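PDB 6PZ2: dihydropteroate synthase from Clostridioides difficile, which probably catalyses the folate-pathway step that joins a dihydropterin pyrophosphate to p-aminobenzoate to give dihydropteroate, and here holds pteroic acid. Local coordinates for residues 176-181 against 190-195; 148-153 against 196-201; 237-242 against 256-261; 17-22 against 58-63. One frame throughout, in Å; residues are numbered along the deposited sequence.

Contact 1: residues 176-181 against 190-195; sequences LDPGVG and IEVLRR. With PT1 (pteroic acid), chain K.
P178 and V192 make the tighter half of this apolar contact: CB of the proline ring lies 3.8 Å from CG1 of V192, both residues buried. V192 CG1 stands anti to its own backbone N (chi1 167°), which sends this methyl rather than CG2 toward the proline. The second half is looser. V180 and L193 cross at about a right angle and approach no closer than 4.1 Å, CG2 of the valine to CD2 of the leucine. No hydrogen bond joins the two segments. Polar groups lie beyond the apolar pairs. On the pocket side, D177 OD2 accepts from N11 of the pteroic acid at 2.8 Å, and N4 of the pterin lies 2.6 Å from the same oxygen. D177 OD1 takes the backbone N of G179 in an Asx turn, meeting it 35° out of the carboxylate plane, so both oxygens help fix the carboxylate. On the partly exposed flank of the helix, R195 NH1 makes a 2.6 Å salt bridge to E191 OE2. The contact thus packs the loop leaving strand 174-177 against helix 186-195, with V192 also resting on I153 of helix 149-166 and V180 on L208 of strand 207-208.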
# COMPACT_ATOMS: atom_id res chain seq x y z
N LEU A 176 14.76 1.32 -16.60
CA LEU A 176 14.11 2.61 -16.88
C LEU A 176 13.28 3.08 -15.68
O LEU A 176 12.69 2.29 -14.94
CB LEU A 176 13.19 2.46 -18.10
CG LEU A 176 13.78 1.77 -19.33
CD1 LEU A 176 12.71 1.65 -20.41
CD2 LEU A 176 14.98 2.52 -19.87
N ASP A 177 13.14 4.40 -15.57
CA ASP A 177 12.48 5.02 -14.47
C ASP A 177 11.77 6.26 -15.01
O ASP A 177 12.41 7.07 -15.68
CB ASP A 177 13.47 5.41 -13.38
CG ASP A 177 12.90 6.15 -12.19
OD1 ASP A 177 11.81 6.73 -12.32
OD2 ASP A 177 13.58 6.16 -11.13
N PRO A 178 10.47 6.42 -14.70
CA PRO A 178 9.68 7.48 -15.32
C PRO A 178 9.91 8.86 -14.70
O PRO A 178 9.39 9.87 -15.21
CB PRO A 178 8.23 7.07 -15.06
CG PRO A 178 8.35 6.38 -13.73
CD PRO A 178 9.60 5.54 -13.93
N GLY A 179 10.61 8.90 -13.58
CA GLY A 179 11.05 10.20 -13.07
C GLY A 179 9.92 10.98 -12.44
O GLY A 179 9.67 12.14 -12.76
N VAL A 180 9.29 10.36 -11.45
CA VAL A 180 8.22 11.05 -10.72
C VAL A 180 8.83 12.29 -10.05
O VAL A 180 9.81 12.21 -9.36
CB VAL A 180 7.52 10.15 -9.68
CG1 VAL A 180 6.53 10.91 -8.81
CG2 VAL A 180 6.81 8.98 -10.36
N GLY A 181 8.18 13.44 -10.22
CA GLY A 181 8.66 14.63 -9.58
C GLY A 181 9.63 15.44 -10.43
O GLY A 181 10.07 16.52 -9.99
N ILE A 190 0.53 12.15 -11.14
CA ILE A 190 -0.64 11.25 -10.91
C ILE A 190 -0.92 10.41 -12.15
O ILE A 190 -1.09 9.16 -12.13
CB ILE A 190 -1.86 12.08 -10.45
CG1 ILE A 190 -1.66 12.62 -9.04
CG2 ILE A 190 -3.17 11.30 -10.58
CD1 ILE A 190 -1.44 11.57 -7.99
N GLU A 191 -0.90 11.09 -13.28
CA GLU A 191 -1.22 10.41 -14.51
C GLU A 191 -0.19 9.33 -14.84
O GLU A 191 -0.53 8.22 -15.30
CB GLU A 191 -1.27 11.42 -15.65
CG GLU A 191 -1.48 10.70 -16.97
CD GLU A 191 -1.98 11.52 -18.14
OE1 GLU A 191 -2.00 12.77 -18.03
OE2 GLU A 191 -2.29 10.88 -19.18
N VAL A 192 1.08 9.67 -14.66
CA VAL A 192 2.17 8.70 -14.91
C VAL A 192 2.04 7.49 -13.97
O VAL A 192 2.25 6.35 -14.39
CB VAL A 192 3.53 9.41 -14.76
CG1 VAL A 192 4.67 8.42 -14.68
CG2 VAL A 192 3.77 10.44 -15.86
N LEU A 193 1.75 7.71 -12.70
CA LEU A 193 1.55 6.62 -11.74
C LEU A 193 0.37 5.75 -12.17
O LEU A 193 0.49 4.51 -12.19
CB LEU A 193 1.32 7.23 -10.35
CG LEU A 193 2.55 7.82 -9.67
CD1 LEU A 193 2.17 8.52 -8.38
CD2 LEU A 193 3.58 6.74 -9.38
N ARG A 194 -0.72 6.40 -12.59
CA ARG A 194 -1.93 5.69 -13.05
C ARG A 194 -1.59 4.83 -14.28
O ARG A 194 -2.08 3.72 -14.40
CB ARG A 194 -3.04 6.72 -13.33
CG ARG A 194 -4.46 6.19 -13.41
CD ARG A 194 -5.42 7.19 -14.04
NE ARG A 194 -5.37 8.54 -13.47
CZ ARG A 194 -5.14 9.65 -14.16
NH1 ARG A 194 -5.11 10.82 -13.53
NH2 ARG A 194 -4.98 9.60 -15.47
N ARG A 195 -0.75 5.34 -15.19
CA ARG A 195 -0.54 4.66 -16.49
C ARG A 195 0.79 3.89 -16.52
O ARG A 195 1.20 3.39 -17.56
CB ARG A 195 -0.63 5.70 -17.61
CG ARG A 195 -1.99 6.40 -17.67
CD ARG A 195 -2.03 7.53 -18.70
NE ARG A 195 -1.76 7.00 -20.03
CZ ARG A 195 -1.49 7.75 -21.07
NH1 ARG A 195 -1.58 9.06 -20.93
NH2 ARG A 195 -1.07 7.19 -22.20
C2 PT1 K . 13.97 8.90 -8.65
C3 PT1 K . 14.84 9.79 -7.90
C5 PT1 K . 16.27 9.50 -8.03
N6 PT1 K . 14.42 10.81 -7.11
C7 PT1 K . 15.80 7.73 -9.50
N9 PT1 K . 16.66 8.51 -8.83
C10 PT1 K . 15.32 11.58 -6.47
N11 PT1 K . 16.24 6.72 -10.28
C12 PT1 K . 16.69 11.33 -6.62
C21 PT1 K . 9.49 16.53 -4.98
O22 PT1 K . 8.66 16.82 -5.85
O1 PT1 K . 12.64 9.04 -8.62
N4 PT1 K . 14.47 7.93 -9.44
N8 PT1 K . 17.13 10.28 -7.36
C13 PT1 K . 14.84 12.74 -5.62
N14 PT1 K . 14.11 13.66 -6.49
C15 PT1 K . 13.04 14.38 -6.07
C16 PT1 K . 12.71 14.53 -4.72
C17 PT1 K . 12.21 14.93 -7.04
C18 PT1 K . 11.58 15.26 -4.37
C19 PT1 K . 11.07 15.65 -6.69
C20 PT1 K . 10.76 15.81 -5.35
O23 PT1 K . 9.24 16.77 -3.79

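Contact 2: residues 148-153 against 196-201; sequences DIMESI and LNELKD. With SO4 (sulfate ion), chain E.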
# COMPACT_ATOMS: atom_id res chain seq x y z
N ASP A 148 1.12 13.27 -25.78
CA ASP A 148 0.76 12.43 -24.65
C ASP A 148 2.01 12.24 -23.77
O ASP A 148 3.07 11.82 -24.27
CB ASP A 148 0.19 11.10 -25.14
CG ASP A 148 -0.08 10.13 -24.01
OD1 ASP A 148 -1.08 10.32 -23.29
OD2 ASP A 148 0.74 9.21 -23.81
N ILE A 149 1.89 12.52 -22.48
CA ILE A 149 3.01 12.42 -21.55
C ILE A 149 3.62 11.01 -21.59
O ILE A 149 4.84 10.91 -21.60
CB ILE A 149 2.63 12.85 -20.12
CG1 ILE A 149 3.87 12.86 -19.22
CG2 ILE A 149 1.53 11.99 -19.54
CD1 ILE A 149 3.70 13.74 -18.03
N MET A 150 2.85 9.94 -21.70
CA MET A 150 3.50 8.63 -21.68
C MET A 150 4.21 8.35 -23.01
O MET A 150 5.22 7.61 -23.05
CB MET A 150 2.49 7.51 -21.40
CG MET A 150 1.82 7.64 -20.06
SD MET A 150 2.99 7.69 -18.67
CE MET A 150 3.65 6.03 -18.75
N GLU A 151 3.68 8.90 -24.10
CA GLU A 151 4.36 8.78 -25.40
C GLU A 151 5.69 9.54 -25.32
O GLU A 151 6.67 9.00 -25.82
CB GLU A 151 3.52 9.29 -26.58
CG GLU A 151 2.64 8.28 -27.31
CD GLU A 151 2.62 6.83 -26.84
OE1 GLU A 151 3.48 6.04 -27.29
OE2 GLU A 151 1.72 6.47 -26.03
N SER A 152 5.74 10.75 -24.74
CA SER A 152 7.00 11.51 -24.64
C SER A 152 8.03 10.71 -23.84
O SER A 152 9.18 10.65 -24.24
CB SER A 152 6.85 12.86 -24.01
OG SER A 152 5.64 13.41 -24.44
N ILE A 153 7.58 10.12 -22.73
CA ILE A 153 8.49 9.43 -21.84
C ILE A 153 9.07 8.25 -22.62
O ILE A 153 10.29 8.03 -22.60
CB ILE A 153 7.80 9.02 -20.53
CG1 ILE A 153 7.58 10.24 -19.64
CG2 ILE A 153 8.56 7.93 -19.78
CD1 ILE A 153 6.52 10.02 -18.59
N LEU A 196 1.43 3.73 -15.38
CA LEU A 196 2.80 3.27 -15.29
C LEU A 196 2.94 1.94 -16.02
O LEU A 196 4.00 1.70 -16.59
CB LEU A 196 3.22 3.16 -13.82
CG LEU A 196 4.70 2.91 -13.55
CD1 LEU A 196 5.55 4.04 -14.11
CD2 LEU A 196 4.97 2.76 -12.06
N ASN A 197 1.90 1.12 -16.06
CA ASN A 197 2.03 -0.22 -16.67
C ASN A 197 2.30 -0.11 -18.18
O ASN A 197 2.79 -1.07 -18.78
CB ASN A 197 0.78 -1.11 -16.48
CG ASN A 197 -0.40 -0.63 -17.30
OD1 ASN A 197 -0.95 0.46 -17.10
ND2 ASN A 197 -0.73 -1.41 -18.32
N GLU A 198 1.98 1.02 -18.82
CA GLU A 198 2.25 1.19 -20.27
C GLU A 198 3.76 1.08 -20.53
O GLU A 198 4.18 0.73 -21.64
CB GLU A 198 1.70 2.53 -20.79
CG GLU A 198 0.17 2.66 -20.78
CD GLU A 198 -0.42 4.03 -21.13
OE1 GLU A 198 0.17 4.77 -21.95
OE2 GLU A 198 -1.47 4.39 -20.55
N LEU A 199 4.62 1.34 -19.54
CA LEU A 199 6.08 1.28 -19.72
C LEU A 199 6.55 -0.17 -19.86
O LEU A 199 7.68 -0.38 -20.31
CB LEU A 199 6.85 1.88 -18.55
CG LEU A 199 6.71 3.37 -18.32
CD1 LEU A 199 7.79 3.82 -17.35
CD2 LEU A 199 6.76 4.15 -19.63
N LYS A 200 5.72 -1.13 -19.46
CA LYS A 200 6.13 -2.54 -19.57
C LYS A 200 6.34 -2.94 -21.04
O LYS A 200 7.10 -3.86 -21.31
CB LYS A 200 5.08 -3.46 -18.94
CG LYS A 200 5.22 -3.72 -17.45
CD LYS A 200 4.32 -4.86 -16.97
CE LYS A 200 2.86 -4.46 -16.85
NZ LYS A 200 1.95 -5.63 -16.98
N ASP A 201 5.71 -2.26 -21.99
CA ASP A 201 5.82 -2.60 -23.42
C ASP A 201 7.27 -2.46 -23.90
O ASP A 201 7.61 -3.10 -24.88
CB ASP A 201 4.95 -1.72 -24.34
CG ASP A 201 3.50 -1.57 -23.89
OD1 ASP A 201 3.10 -2.28 -22.94
OD2 ASP A 201 2.78 -0.71 -24.46
S SO4 E . 7.02 16.29 -26.51
O1 SO4 E . 6.57 17.17 -27.61
O2 SO4 E . 8.26 16.85 -25.94
O3 SO4 E . 6.03 16.27 -25.40
O4 SO4 E . 7.23 14.93 -27.08
O HOH W 1 1.93 4.36 -23.93
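The flat E198 carboxylate meets the aliphatic part of M150 through one oxygen, OE1, 3.6 Å from CB and a little farther from CG, while its OE2 pairs with R195. D148 is the N-cap residue of helix 149-166 in this TIM-barrel enzyme: its OD2 accepts from E151 N on the anti side, 24° out of the carboxylate plane, and OD1 forms a salt bridge to R195. That arginine therefore stands between two acidic side chains and probably offsets their like charges. A water adds a further link, donating to E198 OE1 at 2.7 Å and to E151 OE2 at 3.0 Å.

Away from this charged side the contact is greasy. M150 starts with CG beside the backbone N (chi1 -62°) and bends again at chi2 and chi3, which carries CE around to the leucine of the 3-10 segment 196-201. M150 and L199 meet at about a right angle, as do I153 and L199. F157, farther along helix 149-166, also touches L199 and continues the apolar layer between that helix and the link to strand 207-208. One leucine methyl serves both partners: L199 CD2 lies 3.7 Å from M150 CE and 4.2 Å from I153 CG2.

Contact 3: residues 237-242 against 256-261; sequences LGIRDG and MAARMT. With SO4 (sulfate ion), chain H.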
# COMPACT_ATOMS: atom_id res chain seq x y z
N LEU A 237 1.14 -0.19 -5.80
CA LEU A 237 0.57 0.01 -7.11
C LEU A 237 1.64 -0.16 -8.19
O LEU A 237 1.37 -0.71 -9.27
CB LEU A 237 -0.06 1.42 -7.17
CG LEU A 237 -1.23 1.62 -6.21
CD1 LEU A 237 -1.65 3.08 -6.12
CD2 LEU A 237 -2.42 0.77 -6.62
N GLY A 238 2.83 0.36 -7.90
CA GLY A 238 3.93 0.25 -8.83
C GLY A 238 4.23 -1.20 -9.11
O GLY A 238 4.32 -1.62 -10.27
N ILE A 239 4.36 -2.00 -8.07
CA ILE A 239 4.70 -3.41 -8.29
C ILE A 239 3.61 -4.05 -9.14
O ILE A 239 3.89 -4.75 -10.08
CB ILE A 239 4.84 -4.19 -6.98
CG1 ILE A 239 6.01 -3.67 -6.16
CG2 ILE A 239 4.95 -5.69 -7.27
CD1 ILE A 239 5.91 -3.99 -4.68
N ARG A 240 2.35 -3.74 -8.87
CA ARG A 240 1.28 -4.35 -9.64
C ARG A 240 1.43 -3.94 -11.11
O ARG A 240 1.17 -4.76 -11.99
CB ARG A 240 -0.09 -3.99 -9.05
CG ARG A 240 -1.20 -3.92 -10.08
CD ARG A 240 -2.40 -4.81 -9.85
NE ARG A 240 -3.44 -4.04 -9.22
CZ ARG A 240 -4.73 -4.33 -9.21
NH1 ARG A 240 -5.37 -4.30 -8.05
NH2 ARG A 240 -5.40 -4.54 -10.33
N ASP A 241 1.88 -2.70 -11.36
CA ASP A 241 2.07 -2.18 -12.70
C ASP A 241 3.39 -2.63 -13.36
O ASP A 241 3.68 -2.24 -14.48
CB ASP A 241 1.99 -0.66 -12.62
CG ASP A 241 0.55 -0.18 -12.47
OD1 ASP A 241 -0.30 -0.79 -13.15
OD2 ASP A 241 0.30 0.79 -11.70
N GLY A 242 4.23 -3.42 -12.71
CA GLY A 242 5.41 -3.97 -13.35
C GLY A 242 6.72 -3.47 -12.76
O GLY A 242 7.80 -3.87 -13.24
N MET A 256 8.15 -4.82 3.46
CA MET A 256 7.04 -5.64 3.98
C MET A 256 5.83 -5.52 3.04
O MET A 256 5.27 -6.52 2.64
CB MET A 256 6.63 -5.25 5.41
CG MET A 256 7.68 -5.48 6.46
SD MET A 256 8.28 -7.18 6.42
CE MET A 256 9.87 -7.08 5.62
N ALA A 257 5.48 -4.30 2.60
CA ALA A 257 4.38 -4.10 1.65
C ALA A 257 4.67 -4.78 0.30
O ALA A 257 3.76 -5.33 -0.38
CB ALA A 257 4.15 -2.60 1.48
N ALA A 258 5.93 -4.70 -0.14
CA ALA A 258 6.32 -5.29 -1.40
C ALA A 258 6.18 -6.81 -1.33
O ALA A 258 5.79 -7.43 -2.30
CB ALA A 258 7.76 -4.92 -1.71
N ARG A 259 6.52 -7.42 -0.21
CA ARG A 259 6.37 -8.89 -0.10
C ARG A 259 4.89 -9.29 -0.17
O ARG A 259 4.57 -10.27 -0.82
CB ARG A 259 6.98 -9.37 1.21
CG ARG A 259 8.49 -9.32 1.18
CD ARG A 259 9.10 -9.93 2.42
NE ARG A 259 10.54 -9.98 2.32
CZ ARG A 259 11.35 -10.27 3.33
NH1 ARG A 259 12.66 -10.33 3.13
NH2 ARG A 259 10.86 -10.54 4.53
N MET A 260 4.01 -8.47 0.39
CA MET A 260 2.60 -8.78 0.39
C MET A 260 2.11 -8.67 -1.04
O MET A 260 1.44 -9.55 -1.54
CB MET A 260 1.81 -7.87 1.34
CG MET A 260 0.37 -8.33 1.56
SD MET A 260 0.31 -9.99 2.34
CE MET A 260 -1.07 -10.72 1.47
N THR A 261 2.54 -7.62 -1.74
CA THR A 261 2.13 -7.44 -3.11
C THR A 261 2.74 -8.54 -4.00
O THR A 261 2.07 -9.06 -4.90
CB THR A 261 2.52 -6.04 -3.60
OG1 THR A 261 2.18 -5.05 -2.62
CG2 THR A 261 1.88 -5.73 -4.92
S SO4 H . 13.83 -12.06 6.45
O1 SO4 H . 14.45 -12.41 5.14
O2 SO4 H . 13.91 -10.60 6.74
O3 SO4 H . 12.42 -12.51 6.35
O4 SO4 H . 14.49 -12.81 7.55
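I239 drives its terminal methyl onto the main chain of the neighbouring helix: CD1 sits 3.6 Å from A258 CA and equally 3.6 Å from A258 CB. The small alanine lets the isoleucine tip come down to the helix backbone. One turn on, T261 meets the other branch, its CG2 lying 3.9 Å from I239 CG2, the two side chains running at a slant to each other. The threonine is turned (chi1 -45°) with its methyl anti to the backbone N and facing I239, while OG1 lies beside N and bonds back to A257 O at 2.8 Å. T261 N reaches the same carbonyl oxygen from the opposite face of its plane, so A257 O is gripped twice.

Helix 228-240 ends here in a Schellman motif, with G242 at positive phi. The flanks carry the charges: R240 forms a salt bridge with D241 of the second subunit, placing this contact beside the dimer interface, and a sulfate, probably from the crystallisation liquor, takes a bond from R259 NH2 on its O3 at 3.1 Å. Across the two helices themselves no hydrogen bond forms. Their hold on one another here therefore rests on the fit of methyl groups, the threonine hydroxyl being spent within its own helix.

Contact 4: residues 17-22 against 58-63; sequences ILNVTP and STRPGH. With PT1 (pteroic acid), chain K; SO4 (sulfate ion), chain B.
N19 and R60 come together at a sulfate ion, probably from the crystallisation liquor; N19 ND2 lies 4.3 Å from R60 NH2, both donating to the same oxygen, O4, N19 only weakly. R60 leaves the backbone with CG anti to N (chi1 -164°). Its CB already passes near sulfate O1; CG touches both that oxygen and the ligand, 4.0 Å from C16 of the pteroic acid benzoate ring; CD also stays close to O1. The chain then bends at chi3 and turns the guanidinium edge to the anion, with the sulfur in its plane. NE gives an almost straight bond to O1 (2.9 Å, 176°), and NH2 one to O4 (2.9 Å, 157°). From the other segment, N19 ND2 reaches O4 at 3.0 Å.

Away from the sulfate, T21 and S58 touch through CG2 of the threonine and the backbone N of the serine, 3.8 Å apart. A water sits 3.1 Å from T21 OG1 and makes a weak, longer bond to S58 OG; S24 OG also hydrogen-bonds the threonine hydroxyl. T59 and P61 border the pteroic acid, P61 CD lying 3.5 Å from C20. R247 and H249 also bind the sulfate. Such an anion site beside the pterin, built from the ends of barrel strands and the loops that follow them, is consistent with the pyrophosphate-binding region of dihydropteroate synthases.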
# COMPACT_ATOMS: atom_id res chain seq x y z
N ILE A 17 18.05 4.78 0.13
CA ILE A 17 18.64 6.04 -0.24
C ILE A 17 19.71 6.44 0.79
O ILE A 17 19.42 6.46 1.98
CB ILE A 17 17.52 7.09 -0.34
CG1 ILE A 17 16.55 6.71 -1.46
CG2 ILE A 17 18.12 8.48 -0.51
CD1 ILE A 17 15.26 7.50 -1.45
N LEU A 18 20.92 6.79 0.34
CA LEU A 18 21.97 7.31 1.20
C LEU A 18 22.49 8.62 0.60
O LEU A 18 23.34 8.57 -0.29
CB LEU A 18 23.10 6.27 1.32
CG LEU A 18 24.24 6.65 2.27
CD1 LEU A 18 23.72 6.85 3.67
CD2 LEU A 18 25.33 5.59 2.29
N ASN A 19 21.99 9.76 1.08
CA ASN A 19 22.46 11.09 0.66
C ASN A 19 23.56 11.56 1.62
O ASN A 19 23.38 11.49 2.81
CB ASN A 19 21.35 12.14 0.61
CG ASN A 19 20.36 11.89 -0.51
OD1 ASN A 19 20.76 11.70 -1.67
ND2 ASN A 19 19.07 11.84 -0.19
N VAL A 20 24.67 12.07 1.11
CA VAL A 20 25.78 12.43 1.98
C VAL A 20 26.19 13.88 1.70
O VAL A 20 27.32 14.24 1.96
CB VAL A 20 26.98 11.47 1.85
CG1 VAL A 20 26.61 10.06 2.28
CG2 VAL A 20 27.57 11.45 0.45
N THR A 21 25.25 14.68 1.21
CA THR A 21 25.42 16.13 1.24
C THR A 21 25.53 16.60 2.70
O THR A 21 25.07 15.92 3.64
CB THR A 21 24.24 16.88 0.60
OG1 THR A 21 23.02 16.51 1.24
CG2 THR A 21 24.09 16.57 -0.87
N PRO A 22 26.09 17.79 2.89
CA PRO A 22 26.22 18.40 4.22
C PRO A 22 24.89 18.53 4.98
O PRO A 22 24.84 18.12 6.15
CB PRO A 22 26.84 19.79 3.99
CG PRO A 22 27.58 19.65 2.69
CD PRO A 22 26.92 18.52 1.92
N SER A 58 22.31 16.53 -4.19
CA SER A 58 20.88 16.28 -4.07
C SER A 58 20.18 16.75 -5.35
O SER A 58 20.32 17.92 -5.75
CB SER A 58 20.36 16.98 -2.83
OG SER A 58 18.96 16.79 -2.69
N THR A 59 19.36 15.89 -5.95
CA THR A 59 18.48 16.27 -7.08
C THR A 59 17.06 16.63 -6.60
O THR A 59 16.18 16.90 -7.39
CB THR A 59 18.45 15.14 -8.11
OG1 THR A 59 17.73 14.07 -7.51
CG2 THR A 59 19.82 14.62 -8.48
N ARG A 60 16.85 16.63 -5.30
CA ARG A 60 15.67 17.18 -4.68
C ARG A 60 15.54 18.67 -5.05
O ARG A 60 16.52 19.39 -5.01
CB ARG A 60 15.82 16.99 -3.17
CG ARG A 60 14.53 17.17 -2.40
CD ARG A 60 14.84 17.01 -0.93
NE ARG A 60 15.22 15.67 -0.51
CZ ARG A 60 15.61 15.42 0.74
NH1 ARG A 60 15.79 16.42 1.58
NH2 ARG A 60 15.78 14.19 1.16
N PRO A 61 14.34 19.13 -5.40
CA PRO A 61 14.15 20.48 -5.97
C PRO A 61 14.73 21.66 -5.17
O PRO A 61 14.63 21.70 -3.95
CB PRO A 61 12.62 20.62 -6.06
CG PRO A 61 12.13 19.20 -6.23
CD PRO A 61 13.09 18.36 -5.43
N GLY A 62 15.36 22.62 -5.84
CA GLY A 62 16.09 23.71 -5.17
C GLY A 62 17.09 23.22 -4.12
O GLY A 62 17.14 23.74 -3.00
N HIS A 63 17.85 22.18 -4.44
CA HIS A 63 19.17 22.01 -3.86
C HIS A 63 20.19 22.46 -4.91
O HIS A 63 19.91 22.48 -6.10
CB HIS A 63 19.42 20.58 -3.39
CG HIS A 63 18.82 20.30 -2.05
ND1 HIS A 63 17.45 20.38 -1.82
CD2 HIS A 63 19.39 19.93 -0.89
CE1 HIS A 63 17.21 20.08 -0.57
NE2 HIS A 63 18.39 19.80 0.03
C2 PT1 K . 13.97 8.90 -8.65
C3 PT1 K . 14.84 9.79 -7.90
C5 PT1 K . 16.27 9.50 -8.03
N6 PT1 K . 14.42 10.81 -7.11
C7 PT1 K . 15.80 7.73 -9.50
N9 PT1 K . 16.66 8.51 -8.83
C10 PT1 K . 15.32 11.58 -6.47
N11 PT1 K . 16.24 6.72 -10.28
C12 PT1 K . 16.69 11.33 -6.62
C21 PT1 K . 9.49 16.53 -4.98
O22 PT1 K . 8.66 16.82 -5.85
O1 PT1 K . 12.64 9.04 -8.62
N4 PT1 K . 14.47 7.93 -9.44
N8 PT1 K . 17.13 10.28 -7.36
C13 PT1 K . 14.84 12.74 -5.62
N14 PT1 K . 14.11 13.66 -6.49
C15 PT1 K . 13.04 14.38 -6.07
C16 PT1 K . 12.71 14.53 -4.72
C17 PT1 K . 12.21 14.93 -7.04
C18 PT1 K . 11.58 15.26 -4.37
C19 PT1 K . 11.07 15.65 -6.69
C20 PT1 K . 10.76 15.81 -5.35
O23 PT1 K . 9.24 16.77 -3.79
S SO4 B . 15.66 12.05 -2.05
O1 SO4 B . 15.27 13.44 -2.40
O2 SO4 B . 16.79 11.63 -2.91
O3 SO4 B . 14.51 11.15 -2.27
O4 SO4 B . 16.08 11.99 -0.63
O HOH W 2 20.03 16.67 0.39

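From the N terminus, contact 4 comes first, closing the loop from strand 13-19 through helix 33-46 and strand 51-55 to the loop beyond. Contact 2 opens at the start of helix 149-166 and closes at 196-201; contact 1 is nested inside it, tying the loop after strand 174-177 to helix 186-195. The two touch, for example where P178 packs on L196. Contact 3 follows in series, linking helices 228-240 and 251-265, which flank strand 245-248 in the chain, and meets contact 2 where D241 packs on N197. None of the four cross. Contacts 1 and 4, centres about 20 Å apart, both touch the pteroic acid, while contacts 1 and 3 reach the second subunit.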